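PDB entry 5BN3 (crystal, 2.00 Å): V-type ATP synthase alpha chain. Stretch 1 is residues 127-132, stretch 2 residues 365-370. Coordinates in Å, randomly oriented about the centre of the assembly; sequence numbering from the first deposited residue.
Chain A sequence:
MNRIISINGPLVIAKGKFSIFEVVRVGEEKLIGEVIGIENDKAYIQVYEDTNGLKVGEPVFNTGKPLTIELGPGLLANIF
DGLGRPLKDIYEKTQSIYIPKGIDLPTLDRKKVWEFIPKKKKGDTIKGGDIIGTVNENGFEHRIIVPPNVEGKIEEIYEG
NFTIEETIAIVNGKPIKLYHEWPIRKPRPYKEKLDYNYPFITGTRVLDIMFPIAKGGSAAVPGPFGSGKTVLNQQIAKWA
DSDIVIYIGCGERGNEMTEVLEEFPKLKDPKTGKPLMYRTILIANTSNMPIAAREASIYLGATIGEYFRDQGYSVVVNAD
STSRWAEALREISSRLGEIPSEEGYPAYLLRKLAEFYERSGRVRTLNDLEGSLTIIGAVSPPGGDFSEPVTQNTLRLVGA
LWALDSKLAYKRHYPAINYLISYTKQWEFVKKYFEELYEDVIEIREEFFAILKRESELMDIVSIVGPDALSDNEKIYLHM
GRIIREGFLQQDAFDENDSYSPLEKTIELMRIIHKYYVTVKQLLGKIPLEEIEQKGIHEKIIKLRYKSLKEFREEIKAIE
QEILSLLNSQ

Stretch 1, residues 127-132: KGGDII
Stretch 2 (365-370) TLNDLE

The most unusual feature of this contact is a bare stretch of backbone: at Gly129 the second segment packs so closely that an ideal CB would lie 2.6 Å from CB of Leu366, a clash. The backbone angles of Gly129 (phi/psi 86/-3) would also jam such an atom against the carbonyl oxygen of Gly128, so local conformation and packing independently call for glycine. The site illustrates a general principle: two turns far apart in sequence can dock closely where one offers bare backbone and the other supplies the side chains.

The first turn, type II, runs from Lys127 to Asp130, with Gly128 (-54/134) and Gly129 at its corners. Asp130 N donates to Lys127 O at 3.2 Å, closing the turn. The side chain of Asp130 (-68/146; chi1 m, chi2 -19°) folds back over it, and its OD2 accepts from Lys127 N at 2.7 Å with an angle of 167°. Lys127 (-124/168) begins its side chain in p, then t, with chi3 at -96° and chi4 t. Beyond the turn, Ile131 (-81/111) and Ile132 (-89/-18) enter a strand that continues later in the chain.

The second turn is type I, from Thr365 (-71/170) to Asp368, with Leu366 (-62/-27) and Asn367 (-95/20) at its corners. Asp368 N reaches Thr365 O at 3.0 Å. Asp368 itself is left-handed (65/20; chi1 m, chi2 -75°), after which Leu369 (-96/170) and Glu370 (-102/131) extend the chain; Thr365 N donates to Leu369 O at 2.7 Å.

Across the contact the register pairs Gly129 with Leu366 (CA to CA 5.2 Å) and Asp130 with Asn367 (CA to CA 5.0 Å), so both chains advance in the same order along this short pairing. Leu366 (m, t) points its CA-to-CB bond toward the first turn; its CB lies 3.6 Å from Gly128 O and 4.1 Å from Gly129 CA, lying against backbone rather than another side chain.

Polar bonding across the contact rests on Asn367, also directed toward the first stretch, with chi1 in p and chi2 at 46°. Its ND2 donates to Gly129 O at 2.9 Å and 149°, the only hydrogen bond between the stretches. The other end of the amide braces its own turn: OD1 accepts from Thr365 OG1 in a very short 2.4 Å bond and from Leu369 N at 3.3 Å. Thr365, with chi1 in p, also receives Leu369 N on OG1 at 2.9 Å. The amide thus joins the turns while its oxygen is held from within.

Apolar packing completes the contact. Ile131 (m, t) starts sideways, but its end comes nearer, placing CD1 3.7 Å from CD1 of Leu369 (m, t), whose CA-to-CB bond points toward the first stretch. Ile131 CG1 also lies 3.8 Å from Asn367 ND2, so the hydrocarbon flanks the amide. Together the stretches bury 276 Å², summed over both sides.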

# COMPACT_ATOMS: atom_id res chain seq x y z
N LYS A 127 -13.90 4.44 57.63
CA LYS A 127 -12.80 4.02 56.76
C LYS A 127 -13.00 4.56 55.35
O LYS A 127 -14.07 5.07 55.02
CB LYS A 127 -12.63 2.50 56.76
CG LYS A 127 -13.89 1.71 56.46
CD LYS A 127 -13.71 0.21 56.71
CE LYS A 127 -13.36 -0.54 55.43
NZ LYS A 127 -13.19 -2.00 55.68
N GLY A 128 -11.95 4.46 54.53
CA GLY A 128 -11.98 5.02 53.18
C GLY A 128 -13.14 4.57 52.33
O GLY A 128 -13.47 3.38 52.30
N GLY A 129 -13.79 5.51 51.66
CA GLY A 129 -14.88 5.19 50.77
C GLY A 129 -16.24 5.09 51.44
O GLY A 129 -17.25 4.88 50.76
N ASP A 130 -16.28 5.25 52.76
CA ASP A 130 -17.54 5.18 53.49
C ASP A 130 -18.46 6.36 53.17
O ASP A 130 -18.00 7.47 52.93
CB ASP A 130 -17.29 5.13 55.00
CG ASP A 130 -16.83 3.77 55.48
OD1 ASP A 130 -17.04 2.77 54.76
OD2 ASP A 130 -16.27 3.69 56.60
N ILE A 131 -19.77 6.10 53.17
CA ILE A 131 -20.76 7.15 52.99
C ILE A 131 -20.98 7.88 54.32
O ILE A 131 -21.53 7.31 55.26
CB ILE A 131 -22.10 6.58 52.49
CG1 ILE A 131 -21.91 5.88 51.14
CG2 ILE A 131 -23.14 7.68 52.36
CD1 ILE A 131 -23.15 5.17 50.63
N ILE A 132 -20.54 9.13 54.38
CA ILE A 132 -20.64 9.91 55.61
C ILE A 132 -21.98 10.66 55.69
O ILE A 132 -22.41 11.08 56.77
CB ILE A 132 -19.45 10.89 55.76
CG1 ILE A 132 -19.32 11.39 57.20
CG2 ILE A 132 -19.57 12.06 54.78
CD1 ILE A 132 -18.06 12.18 57.45
N THR A 365 -17.80 -1.99 45.93
CA THR A 365 -17.17 -0.72 46.31
C THR A 365 -16.45 -0.83 47.65
O THR A 365 -16.61 -1.81 48.37
CB THR A 365 -18.19 0.42 46.38
OG1 THR A 365 -19.12 0.18 47.44
CG2 THR A 365 -18.95 0.54 45.06
N LEU A 366 -15.67 0.20 47.99
CA LEU A 366 -14.96 0.24 49.26
C LEU A 366 -15.93 0.23 50.44
O LEU A 366 -15.59 -0.23 51.53
CB LEU A 366 -14.04 1.47 49.34
CG LEU A 366 -12.80 1.45 48.44
CD1 LEU A 366 -11.90 2.66 48.70
CD2 LEU A 366 -12.02 0.17 48.65
N ASN A 367 -17.14 0.74 50.22
CA ASN A 367 -18.18 0.76 51.25
C ASN A 367 -19.13 -0.44 51.15
O ASN A 367 -20.24 -0.40 51.68
CB ASN A 367 -18.96 2.08 51.21
CG ASN A 367 -19.56 2.37 49.84
OD1 ASN A 367 -20.15 1.51 49.20
ND2 ASN A 367 -19.40 3.61 49.38
N ASP A 368 -18.67 -1.49 50.47
CA ASP A 368 -19.39 -2.76 50.36
C ASP A 368 -20.73 -2.70 49.62
O ASP A 368 -21.57 -3.59 49.76
CB ASP A 368 -19.58 -3.41 51.74
CG ASP A 368 -18.26 -3.84 52.36
OD1 ASP A 368 -17.70 -4.86 51.92
OD2 ASP A 368 -17.80 -3.15 53.30
N LEU A 369 -20.92 -1.66 48.81
CA LEU A 369 -22.08 -1.61 47.93
C LEU A 369 -21.68 -2.11 46.54
O LEU A 369 -20.50 -2.32 46.27
CB LEU A 369 -22.64 -0.18 47.85
CG LEU A 369 -23.20 0.38 49.16
CD1 LEU A 369 -23.53 1.86 49.03
CD2 LEU A 369 -24.43 -0.39 49.61
N GLU A 370 -22.66 -2.32 45.67
CA GLU A 370 -22.39 -2.71 44.29
C GLU A 370 -22.55 -1.50 43.37
O GLU A 370 -23.55 -0.78 43.44
CB GLU A 370 -23.30 -3.84 43.86